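Local coordinates for sensor protein (Haloarcula marismortui ATCC 43049, PDB 3BWL) that probably passes phosphate from ATP to a protein histidine as a phosphorelay sensor kinase, this chain being its PAS domain with an indole aldehyde bound, at residues 21-26 and 39-44; 30-35 and 115-120; 60-65 and 91-96; 75-80 and 105-110. One frame throughout, in Å; residues are numbered along the deposited sequence. Where two conformers were deposited one is given.

How the interactions relate
Interactions 1 and 2 meet in the sheet: strand 29-33 pairs with 39-42, C40 N lying 2.7 Å from V32 O, and with 115-120 on its other side. Interaction 4 adjoins interaction 2, centres about 8 Å apart, with a salt bridge from D116 OD2 to R109 NH2 (2.6 Å) in the conformer given. Interactions 2, 3 and 4 all touch the bound 1H-indole-3-carbaldehyde: D31, L33 and A120 gather round its aldehyde oxygen, I62 and Y93 meet its C3 and C2, Q77 and L78 border its six-membered ring, and V105 meets C2 too. Interaction 1 stays clear of the ligand, with the V42 side chain about 8 Å away, and, like interactions 2 and 4, touches the second subunit.

Interaction 1: 21-26 and 39-44; sequences ALFENS and ICEVNQ
F23 is the first residue of 21-26 to reach the other segment. With CG anti to the backbone N (chi1 -178°), its ring takes N43 CB over one face in a CH-pi contact, offset toward the rim, N43 CB lying 3.5 Å from F23 CE2. V42 O lies at the ring edge, while E41 CG comes to F23 CZ obliquely at 4.1 Å; the carboxylate of E41 pairs with R18 of the second subunit. The backbone of F23 is gripped too: N43 ND2 donates to F23 O over 2.9 Å with an N-H...O angle of 165°, nearly along the C=O axis, and the oxygen lies in the N43 amide plane. N43 is the N-cap of helix 44-50: with ND2 on F23 O and OD1 on F46 N and I30 N, its amide joins the end of helix 2-25 to helix 44-50 and to strand 29-33 of the PAS sheet. E24 follows, its chain bending at chi2 to turn CD toward the other segment, and OE1 accepts from Q44 N at 2.8 Å (N-H...O 138°), where a negative charge probably suits the helix start. An alanine here would probably leave Q44 N without its carboxylate mate and the first turn of helix 44-50 without that charge. S26, the first residue to leave helical geometry, sets CB 3.5 Å from N43 ND2, while its OG bonds D28 O.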
# COMPACT_ATOMS: atom_id res chain seq x y z
N ALA A 21 -7.06 -3.07 -7.08
CA ALA A 21 -7.60 -3.71 -5.87
C ALA A 21 -6.62 -3.71 -4.68
O ALA A 21 -7.04 -3.52 -3.55
CB ALA A 21 -8.04 -5.11 -6.19
N LEU A 22 -5.33 -3.87 -4.95
CA LEU A 22 -4.32 -3.78 -3.90
C LEU A 22 -4.35 -2.36 -3.28
O LEU A 22 -4.30 -2.20 -2.04
CB LEU A 22 -2.92 -4.12 -4.43
CG LEU A 22 -2.81 -5.56 -4.96
CD1 LEU A 22 -1.38 -5.91 -5.29
CD2 LEU A 22 -3.34 -6.55 -3.94
N PHE A 23 -4.43 -1.34 -4.14
CA PHE A 23 -4.49 0.04 -3.66
C PHE A 23 -5.75 0.27 -2.80
O PHE A 23 -5.66 0.81 -1.66
CB PHE A 23 -4.44 1.01 -4.86
CG PHE A 23 -4.45 2.46 -4.47
CD1 PHE A 23 -3.26 3.07 -4.01
CD2 PHE A 23 -5.59 3.23 -4.64
CE1 PHE A 23 -3.25 4.42 -3.69
CE2 PHE A 23 -5.57 4.61 -4.33
CZ PHE A 23 -4.42 5.19 -3.86
N GLU A 24 -6.90 -0.12 -3.32
CA GLU A 24 -8.16 0.23 -2.65
C GLU A 24 -8.35 -0.57 -1.35
O GLU A 24 -8.96 -0.08 -0.37
CB GLU A 24 -9.34 0.03 -3.61
CG GLU A 24 -9.26 0.88 -4.90
CD GLU A 24 -9.24 2.41 -4.67
OE1 GLU A 24 -9.45 2.88 -3.55
OE2 GLU A 24 -8.99 3.17 -5.65
N ASN A 25 -7.87 -1.82 -1.35
CA ASN A 25 -8.08 -2.74 -0.23
C ASN A 25 -6.99 -2.64 0.84
O ASN A 25 -7.13 -3.25 1.91
CB ASN A 25 -8.18 -4.21 -0.73
CG ASN A 25 -9.52 -4.50 -1.35
OD1 ASN A 25 -10.49 -4.70 -0.64
ND2 ASN A 25 -9.58 -4.51 -2.66
N SER A 26 -5.91 -1.91 0.55
CA SER A 26 -4.83 -1.70 1.55
C SER A 26 -5.43 -1.61 2.99
O SER A 26 -6.31 -0.81 3.22
CB SER A 26 -4.06 -0.42 1.24
OG SER A 26 -3.08 -0.23 2.26
N ILE A 39 -4.57 17.23 -1.42
CA ILE A 39 -4.84 15.80 -1.56
C ILE A 39 -5.20 15.51 -3.01
O ILE A 39 -6.25 16.00 -3.52
CB ILE A 39 -5.98 15.32 -0.64
CG1 ILE A 39 -5.62 15.48 0.85
CG2 ILE A 39 -6.29 13.83 -0.93
CD1 ILE A 39 -6.86 15.41 1.79
N CYS A 40 -4.33 14.76 -3.69
CA CYS A 40 -4.48 14.47 -5.10
C CYS A 40 -5.19 13.13 -5.36
O CYS A 40 -5.92 12.98 -6.35
CB CYS A 40 -3.10 14.42 -5.75
SG CYS A 40 -2.31 16.02 -5.81
N GLU A 41 -4.97 12.15 -4.48
CA GLU A 41 -5.59 10.85 -4.62
C GLU A 41 -5.68 10.30 -3.20
O GLU A 41 -4.83 10.61 -2.36
CB GLU A 41 -4.72 9.91 -5.44
CG GLU A 41 -5.38 8.61 -5.92
CD GLU A 41 -4.63 7.96 -7.08
OE1 GLU A 41 -3.44 8.32 -7.33
OE2 GLU A 41 -5.24 7.10 -7.75
N VAL A 42 -6.69 9.45 -2.99
CA VAL A 42 -6.90 8.72 -1.74
C VAL A 42 -7.45 7.34 -2.08
O VAL A 42 -8.14 7.18 -3.11
CB VAL A 42 -7.93 9.40 -0.78
CG1 VAL A 42 -7.35 10.67 -0.11
CG2 VAL A 42 -9.25 9.74 -1.50
N ASN A 43 -7.12 6.34 -1.26
CA ASN A 43 -7.74 5.03 -1.45
C ASN A 43 -9.06 4.92 -0.67
O ASN A 43 -9.42 5.81 0.10
CB ASN A 43 -6.77 3.86 -1.13
CG ASN A 43 -6.53 3.64 0.38
OD1 ASN A 43 -6.78 4.52 1.23
ND2 ASN A 43 -6.04 2.45 0.72
N GLN A 44 -9.80 3.86 -0.94
CA GLN A 44 -11.11 3.69 -0.30
C GLN A 44 -10.95 3.57 1.21
O GLN A 44 -11.79 4.08 1.97
CB GLN A 44 -11.90 2.51 -0.88
CG GLN A 44 -13.21 2.21 -0.10
CD GLN A 44 -14.30 3.24 -0.33
OE1 GLN A 44 -14.81 3.39 -1.45
NE2 GLN A 44 -14.70 3.95 0.73
O HOH W 1 -9.20 5.50 -5.07

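Interaction 2: 30-35 and 115-120; sequences IDVLDA and EDRFLA. With I3A (1H-indole-3-carbaldehyde), chain F.
D31 holds CG between its backbone N and carbonyl carbon (chi1 62°), the crowded position, and its carboxylate extends beside A120, with OD1 3.4 Å from A120 CB. The other oxygen, D31 OD2, comes 2.7 Å from the aldehyde oxygen of the bound 1H-indole-3-carbaldehyde; two oxygens this close suggest that the acid probably holds a proton and donates it. A120 CB crowds the same aldehyde oxygen at 3.0 Å. L33 CD1 lies 3.7 Å from ligand atom C4, while L33 CB packs against F118 CB.

The backbones run antiparallel. D31 with A120 and L33 with F118 are hydrogen-bonded pairs, each with two N-H...O bonds of 2.8 to 3.1 Å; V32 with L119 is the non-hydrogen-bonded pair between them. On the V32 and L119 face of the sheet, L119 CD1 presses on I30 CG2 at 3.4 Å, tighter than ordinary van der Waals contact. Past the last pair, R117 bends at chi2: its CD rests on L33 O at 3.3 Å, D34 CB lies over one guanidinium face near NH1 and E115 CB over the centre of the other, NH1 donates to D116 O from above the carbonyl plane, and NH2 makes a salt bridge to E115 OE2. A35 CA lies at the edge of the F118 ring.

Strand 39-42 flanks this pair of strands beyond 29-33 and strand 100-112 flanks it beyond 115-124, while L22 and S26 of the second subunit pack on V32 and L119.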
# COMPACT_ATOMS: atom_id res chain seq x y z
N ILE A 30 -4.24 5.29 2.51
CA ILE A 30 -3.27 5.87 1.60
C ILE A 30 -3.77 7.21 1.04
O ILE A 30 -4.92 7.32 0.62
CB ILE A 30 -3.04 4.94 0.40
CG1 ILE A 30 -2.61 3.55 0.89
CG2 ILE A 30 -1.97 5.59 -0.57
CD1 ILE A 30 -2.42 2.51 -0.29
N ASP A 31 -2.93 8.24 1.06
CA ASP A 31 -3.25 9.45 0.34
C ASP A 31 -2.00 9.89 -0.40
O ASP A 31 -0.86 9.51 -0.01
CB ASP A 31 -3.76 10.57 1.28
CG ASP A 31 -2.73 11.00 2.31
OD1 ASP A 31 -2.68 10.41 3.42
OD2 ASP A 31 -1.98 11.99 2.04
N VAL A 32 -2.23 10.62 -1.48
CA VAL A 32 -1.17 11.22 -2.30
C VAL A 32 -1.34 12.74 -2.24
O VAL A 32 -2.46 13.23 -2.48
CB VAL A 32 -1.25 10.72 -3.79
CG1 VAL A 32 -0.12 11.34 -4.62
CG2 VAL A 32 -1.12 9.19 -3.82
N LEU A 33 -0.26 13.44 -1.93
CA LEU A 33 -0.29 14.91 -1.78
C LEU A 33 0.60 15.57 -2.81
O LEU A 33 1.58 14.97 -3.27
CB LEU A 33 0.21 15.37 -0.39
CG LEU A 33 -0.44 14.73 0.83
CD1 LEU A 33 0.22 15.38 2.07
CD2 LEU A 33 -1.98 14.93 0.79
N ASP A 34 0.27 16.79 -3.20
CA ASP A 34 1.25 17.57 -3.95
C ASP A 34 2.11 18.36 -2.96
O ASP A 34 1.92 18.27 -1.74
CB ASP A 34 0.59 18.44 -5.02
CG ASP A 34 -0.20 19.60 -4.46
OD1 ASP A 34 -0.02 19.96 -3.28
OD2 ASP A 34 -0.98 20.20 -5.25
N ALA A 35 3.07 19.14 -3.48
CA ALA A 35 4.05 19.80 -2.58
C ALA A 35 3.42 20.86 -1.67
O ALA A 35 4.03 21.29 -0.68
CB ALA A 35 5.22 20.39 -3.40
N GLU A 115 5.68 13.85 -11.76
CA GLU A 115 5.19 14.89 -10.84
C GLU A 115 5.81 14.76 -9.47
O GLU A 115 6.10 13.64 -9.03
CB GLU A 115 3.67 14.77 -10.68
CG GLU A 115 2.93 15.03 -11.99
CD GLU A 115 2.69 16.49 -12.20
OE1 GLU A 115 3.67 17.22 -12.50
OE2 GLU A 115 1.54 16.94 -12.04
N ASP A 116 6.00 15.90 -8.80
CA ASP A 116 6.58 15.93 -7.46
C ASP A 116 5.42 15.59 -6.52
O ASP A 116 4.49 16.38 -6.35
CB ASP A 116 7.17 17.33 -7.17
CG ASP A 116 7.78 17.44 -5.75
OD1 ASP A 116 8.30 16.45 -5.17
OD2 ASP A 116 7.76 18.58 -5.22
N ARG A 117 5.46 14.41 -5.91
CA ARG A 117 4.33 13.98 -5.06
C ARG A 117 4.79 13.41 -3.73
O ARG A 117 5.95 13.04 -3.59
CB ARG A 117 3.47 12.92 -5.78
CG ARG A 117 2.71 13.47 -7.01
CD ARG A 117 1.63 14.46 -6.57
NE ARG A 117 0.85 14.98 -7.68
CZ ARG A 117 1.09 16.15 -8.28
NH1 ARG A 117 2.13 16.90 -7.91
NH2 ARG A 117 0.31 16.56 -9.27
N PHE A 118 3.86 13.32 -2.78
CA PHE A 118 4.11 12.62 -1.53
C PHE A 118 3.08 11.49 -1.40
O PHE A 118 1.90 11.68 -1.68
CB PHE A 118 3.92 13.56 -0.33
CG PHE A 118 4.98 14.62 -0.23
CD1 PHE A 118 6.04 14.44 0.64
CD2 PHE A 118 4.94 15.76 -1.04
CE1 PHE A 118 7.06 15.40 0.74
CE2 PHE A 118 5.98 16.76 -0.96
CZ PHE A 118 7.02 16.55 -0.06
N LEU A 119 3.55 10.34 -0.93
CA LEU A 119 2.70 9.17 -0.72
C LEU A 119 2.74 8.91 0.77
O LEU A 119 3.83 8.73 1.36
CB LEU A 119 3.28 7.99 -1.48
CG LEU A 119 2.61 6.62 -1.37
CD1 LEU A 119 1.09 6.64 -1.66
CD2 LEU A 119 3.39 5.61 -2.29
N ALA A 120 1.56 8.88 1.39
CA ALA A 120 1.41 8.74 2.84
C ALA A 120 0.61 7.49 3.16
O ALA A 120 -0.49 7.32 2.69
CB ALA A 120 0.73 9.96 3.44
O I3A F . -0.37 12.64 4.12
C3' I3A F . -0.93 12.48 5.20
C3 I3A F . -0.55 13.34 6.38
C2 I3A F . -1.26 13.22 7.60
N I3A F . -0.65 14.17 8.39
C8 I3A F . 0.33 14.84 7.73
C9 I3A F . 0.42 14.36 6.42
C4 I3A F . 1.38 14.88 5.53
C5 I3A F . 2.23 15.93 5.95
C6 I3A F . 2.12 16.44 7.26
C7 I3A F . 1.18 15.88 8.15
O HOH W 2 -2.73 7.92 4.57
O HOH W 3 3.73 18.98 -6.28

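Interaction 3: 60-65 and 91-96; sequences RSIWEF and GLYERR. With I3A (1H-indole-3-carbaldehyde), chain F.
The carbonyl of F65, just past a short turn with helical backbone angles at 62-64, accepts E94 N at 2.9 Å (N-H...O 160°) and also meets Y93 CA in a CA-H...O contact. That oxygen lies in the plane of the Y93 ring, at its edge, 3.6 Å from Y93 CD1, and F65 CB packs alongside the same ring atom. I62 has CG1 anti to its backbone N (chi1 -165°), which sets CG1 directly above atom C3 of the bound 1H-indole-3-carbaldehyde, 3.4 Å away. Farther out on the same chain, I62 CD1 touches Y93 CE1 obliquely at 4.3 Å, so isoleucine and tyrosine close round one corner of the ligand. The hydroxyl of Y93 reaches ligand atom C2, with OH 3.2 Å from it, and is hydrogen-bonded to S122 OG of strand 115-124, two strands away. A phenylalanine in its place would probably leave S122 OG without this mate and open a gap beside C2.

On the outer side, in the conformer given for E94, water 4 links the segments by donating to E64 O and to E94 OE1. The 60-65 turn has its own brace: E64 OE2 accepts S61 N at 2.9 Å. The ring of F65 packs edge-to-face with Y52.

The 60-65 loop, bonded to edge strand 86-94 through F65 O, turns I62 in to the ligand and with Y93 forms part of the wall of the ligand pocket characteristic of PAS domains.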
# COMPACT_ATOMS: atom_id res chain seq x y z
N ARG A 60 -8.96 18.99 -1.13
CA ARG A 60 -8.76 19.63 0.18
C ARG A 60 -7.29 19.52 0.60
O ARG A 60 -6.50 18.77 -0.00
CB ARG A 60 -9.62 18.96 1.25
CG ARG A 60 -11.13 19.14 1.09
CD ARG A 60 -11.73 19.47 2.44
NE ARG A 60 -12.98 18.76 2.72
CZ ARG A 60 -13.58 18.74 3.91
NH1 ARG A 60 -13.06 19.39 4.94
NH2 ARG A 60 -14.70 18.06 4.06
N SER A 61 -6.92 20.27 1.65
CA SER A 61 -5.55 20.24 2.15
C SER A 61 -5.49 19.27 3.34
O SER A 61 -6.44 19.17 4.15
CB SER A 61 -5.08 21.64 2.54
OG SER A 61 -5.21 22.49 1.39
N ILE A 62 -4.35 18.62 3.48
CA ILE A 62 -4.25 17.60 4.53
C ILE A 62 -4.40 18.15 5.96
O ILE A 62 -4.88 17.43 6.88
CB ILE A 62 -2.96 16.74 4.37
CG1 ILE A 62 -3.02 15.45 5.22
CG2 ILE A 62 -1.71 17.60 4.67
CD1 ILE A 62 -4.08 14.42 4.79
N TRP A 63 -4.01 19.42 6.18
CA TRP A 63 -4.15 19.99 7.53
C TRP A 63 -5.63 20.14 7.92
O TRP A 63 -5.91 20.38 9.09
CB TRP A 63 -3.46 21.34 7.64
CG TRP A 63 -3.88 22.33 6.61
CD1 TRP A 63 -4.97 23.15 6.67
CD2 TRP A 63 -3.19 22.67 5.40
NE1 TRP A 63 -5.02 23.95 5.56
CE2 TRP A 63 -3.93 23.69 4.77
CE3 TRP A 63 -2.02 22.21 4.79
CZ2 TRP A 63 -3.53 24.27 3.56
CZ3 TRP A 63 -1.63 22.77 3.54
CH2 TRP A 63 -2.38 23.80 2.95
N GLU A 64 -6.55 20.01 6.95
CA GLU A 64 -7.98 20.10 7.29
C GLU A 64 -8.45 18.86 8.03
O GLU A 64 -9.49 18.89 8.72
CB GLU A 64 -8.86 20.32 6.04
CG GLU A 64 -8.52 21.58 5.28
CD GLU A 64 -9.44 21.81 4.08
OE1 GLU A 64 -10.67 21.94 4.29
OE2 GLU A 64 -8.93 21.88 2.94
N PHE A 65 -7.68 17.77 7.90
CA PHE A 65 -8.03 16.46 8.46
C PHE A 65 -7.15 16.05 9.65
O PHE A 65 -7.57 15.23 10.41
CB PHE A 65 -7.89 15.37 7.38
CG PHE A 65 -8.84 15.57 6.26
CD1 PHE A 65 -10.17 15.17 6.38
CD2 PHE A 65 -8.44 16.26 5.11
CE1 PHE A 65 -11.07 15.39 5.37
CE2 PHE A 65 -9.33 16.51 4.10
CZ PHE A 65 -10.65 16.06 4.22
N GLY A 91 0.24 11.60 13.69
CA GLY A 91 -0.81 12.56 13.36
C GLY A 91 -2.07 12.16 14.10
O GLY A 91 -2.09 11.13 14.79
N LEU A 92 -3.11 12.95 13.93
CA LEU A 92 -4.38 12.70 14.62
C LEU A 92 -5.54 13.10 13.70
O LEU A 92 -5.89 14.29 13.62
CB LEU A 92 -4.45 13.43 15.99
CG LEU A 92 -5.76 13.24 16.75
CD1 LEU A 92 -5.79 11.85 17.43
CD2 LEU A 92 -5.84 14.36 17.84
N TYR A 93 -6.10 12.13 12.99
CA TYR A 93 -7.18 12.44 12.05
C TYR A 93 -8.49 12.70 12.78
O TYR A 93 -8.77 12.08 13.79
CB TYR A 93 -7.39 11.29 11.07
CG TYR A 93 -6.28 11.13 10.05
CD1 TYR A 93 -5.83 12.23 9.30
CD2 TYR A 93 -5.71 9.88 9.78
CE1 TYR A 93 -4.83 12.09 8.35
CE2 TYR A 93 -4.69 9.71 8.82
CZ TYR A 93 -4.25 10.83 8.13
OH TYR A 93 -3.25 10.69 7.21
N GLU A 94 -9.25 13.64 12.24
CA GLU A 94 -10.60 13.91 12.69
C GLU A 94 -11.56 13.31 11.69
O GLU A 94 -11.55 13.67 10.48
CB GLU A 94 -10.82 15.41 12.75
CG GLU A 94 -12.12 15.81 13.41
CD GLU A 94 -12.23 17.32 13.52
OE1 GLU A 94 -11.95 18.03 12.52
OE2 GLU A 94 -12.57 17.82 14.61
N ARG A 95 -12.37 12.37 12.16
CA ARG A 95 -13.40 11.77 11.33
C ARG A 95 -14.57 12.75 11.08
O ARG A 95 -14.76 13.74 11.84
CB ARG A 95 -13.95 10.50 11.99
CG ARG A 95 -12.86 9.42 12.28
CD ARG A 95 -13.57 8.08 12.38
NE ARG A 95 -12.64 7.01 12.70
CZ ARG A 95 -12.16 6.75 13.92
NH1 ARG A 95 -12.47 7.52 14.97
NH2 ARG A 95 -11.30 5.71 14.09
N ARG A 96 -15.39 12.42 10.07
CA ARG A 96 -16.58 13.24 9.79
C ARG A 96 -17.45 13.46 11.02
O ARG A 96 -17.96 14.57 11.25
CB ARG A 96 -17.41 12.63 8.68
CG ARG A 96 -18.40 13.62 8.06
CD ARG A 96 -19.03 12.96 6.82
NE ARG A 96 -19.79 13.88 5.99
CZ ARG A 96 -21.03 14.28 6.27
NH1 ARG A 96 -21.67 15.12 5.45
NH2 ARG A 96 -21.63 13.86 7.39
O I3A F . -0.37 12.64 4.12
C3' I3A F . -0.93 12.48 5.20
C3 I3A F . -0.55 13.34 6.38
C2 I3A F . -1.26 13.22 7.60
N I3A F . -0.65 14.17 8.39
C8 I3A F . 0.33 14.84 7.73
C9 I3A F . 0.42 14.36 6.42
C4 I3A F . 1.38 14.88 5.53
C5 I3A F . 2.23 15.93 5.95
C6 I3A F . 2.12 16.44 7.26
C7 I3A F . 1.18 15.88 8.15
O HOH W 4 -9.10 18.28 11.40

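Interaction 4: 75-80 and 105-110; sequences QTQLSG and VHLLRF. With I3A (1H-indole-3-carbaldehyde), chain F.
L78 and L107 meet at their CD2 methyls, 3.9 Å apart, the two side chains crossing at about a right angle. Both methyls also rest against the bound 1H-indole-3-carbaldehyde: L78 CD2 is 3.9 Å and L107 CD2 4.0 Å from its C5. Q77 CG, anti to the backbone N (chi1 -173°), is carried to within 4.0 Å of ligand atom C6. Two residues earlier in the strand than L107, V105 CG2 comes to C2 at 3.8 Å, on the other side of the indole from I62.

Outside this apolar layer, R109 passes beside L78 O. Its NH1 is 3.1 Å from L78 O, but at a poor angle for a hydrogen bond; in the conformer given, NH1 donates to F81 O and NH2 pairs with the D116 carboxylate.

Helix 71-79 packs over the sheet here, its segment 10.7 Å from strand 105-110 at closest axis approach and 57° from it in direction. F118 of strand 115-124 fills in beside L78 and R109, F89 of strand 86-94 beside Q77 and V105, and on the far face of the sheet H106 bonds D28 of the second subunit.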
# COMPACT_ATOMS: atom_id res chain seq x y z
N GLN A 75 3.36 22.61 5.59
CA GLN A 75 4.30 23.22 4.64
C GLN A 75 5.74 22.94 5.04
O GLN A 75 6.57 22.53 4.23
CB GLN A 75 4.03 24.73 4.55
CG GLN A 75 2.75 25.05 3.77
CD GLN A 75 2.10 26.39 4.13
OE1 GLN A 75 2.75 27.35 4.57
NE2 GLN A 75 0.78 26.45 3.94
N THR A 76 6.04 23.17 6.31
CA THR A 76 7.38 22.94 6.87
C THR A 76 7.76 21.46 6.78
O THR A 76 8.87 21.12 6.36
CB THR A 76 7.44 23.38 8.35
OG1 THR A 76 7.12 24.79 8.43
CG2 THR A 76 8.85 23.15 8.91
N GLN A 77 6.84 20.57 7.18
CA GLN A 77 7.11 19.13 7.07
C GLN A 77 7.51 18.73 5.63
O GLN A 77 8.54 18.07 5.43
CB GLN A 77 5.87 18.33 7.48
CG GLN A 77 6.08 16.80 7.56
CD GLN A 77 6.86 16.37 8.79
OE1 GLN A 77 7.88 16.96 9.13
NE2 GLN A 77 6.37 15.33 9.46
N LEU A 78 6.68 19.11 4.66
CA LEU A 78 6.87 18.66 3.25
C LEU A 78 8.13 19.26 2.61
O LEU A 78 8.85 18.56 1.89
CB LEU A 78 5.64 19.00 2.42
CG LEU A 78 4.31 18.39 2.84
CD1 LEU A 78 3.13 18.87 1.93
CD2 LEU A 78 4.44 16.85 2.85
N SER A 79 8.39 20.54 2.90
CA SER A 79 9.54 21.22 2.27
C SER A 79 10.89 20.63 2.72
O SER A 79 11.88 20.77 2.00
CB SER A 79 9.48 22.73 2.52
OG SER A 79 9.60 23.01 3.90
N GLY A 80 10.92 19.97 3.88
CA GLY A 80 12.17 19.38 4.40
C GLY A 80 12.56 18.06 3.72
O GLY A 80 13.69 17.63 3.83
N VAL A 105 2.00 8.09 10.46
CA VAL A 105 2.09 8.31 9.03
C VAL A 105 3.48 7.95 8.56
O VAL A 105 4.48 8.37 9.18
CB VAL A 105 1.87 9.83 8.67
CG1 VAL A 105 1.87 10.00 7.19
CG2 VAL A 105 0.55 10.33 9.22
N HIS A 106 3.56 7.10 7.54
CA HIS A 106 4.86 6.87 6.87
C HIS A 106 4.79 7.63 5.55
O HIS A 106 4.03 7.25 4.65
CB HIS A 106 5.11 5.34 6.65
CG HIS A 106 6.54 4.99 6.40
ND1 HIS A 106 6.98 3.68 6.30
CD2 HIS A 106 7.65 5.76 6.24
CE1 HIS A 106 8.29 3.66 6.10
NE2 HIS A 106 8.72 4.91 6.07
N LEU A 107 5.59 8.71 5.44
CA LEU A 107 5.49 9.60 4.33
C LEU A 107 6.72 9.51 3.42
O LEU A 107 7.86 9.44 3.90
CB LEU A 107 5.35 11.03 4.86
CG LEU A 107 5.16 12.19 3.88
CD1 LEU A 107 3.81 12.05 3.20
CD2 LEU A 107 5.15 13.50 4.65
N LEU A 108 6.47 9.53 2.11
CA LEU A 108 7.52 9.42 1.10
C LEU A 108 7.41 10.57 0.12
O LEU A 108 6.31 10.86 -0.33
CB LEU A 108 7.30 8.11 0.30
CG LEU A 108 8.13 7.92 -0.98
CD1 LEU A 108 9.67 7.83 -0.70
CD2 LEU A 108 7.67 6.72 -1.78
N ARG A 109 8.53 11.23 -0.23
CA ARG A 109 8.51 12.18 -1.34
C ARG A 109 9.07 11.40 -2.52
O ARG A 109 10.10 10.73 -2.39
CB ARG A 109 9.44 13.40 -1.07
CG ARG A 109 9.43 14.40 -2.25
CD ARG A 109 10.10 15.75 -1.91
NE ARG A 109 9.36 16.83 -2.56
CZ ARG A 109 9.26 18.09 -2.13
NH1 ARG A 109 9.91 18.49 -1.04
NH2 ARG A 109 8.52 18.95 -2.80
N PHE A 110 8.39 11.46 -3.67
CA PHE A 110 8.88 10.71 -4.85
C PHE A 110 8.33 11.26 -6.13
O PHE A 110 7.45 12.14 -6.12
CB PHE A 110 8.59 9.21 -4.72
CG PHE A 110 7.15 8.80 -5.02
CD1 PHE A 110 6.90 7.69 -5.83
CD2 PHE A 110 6.06 9.49 -4.49
CE1 PHE A 110 5.58 7.28 -6.07
CE2 PHE A 110 4.75 9.08 -4.73
CZ PHE A 110 4.53 7.98 -5.52
O I3A F . -0.37 12.64 4.12
C3' I3A F . -0.93 12.48 5.20
C3 I3A F . -0.55 13.34 6.38
C2 I3A F . -1.26 13.22 7.60
N I3A F . -0.65 14.17 8.39
C8 I3A F . 0.33 14.84 7.73
C9 I3A F . 0.42 14.36 6.42
C4 I3A F . 1.38 14.88 5.53
C5 I3A F . 2.23 15.93 5.95
C6 I3A F . 2.12 16.44 7.26
C7 I3A F . 1.18 15.88 8.15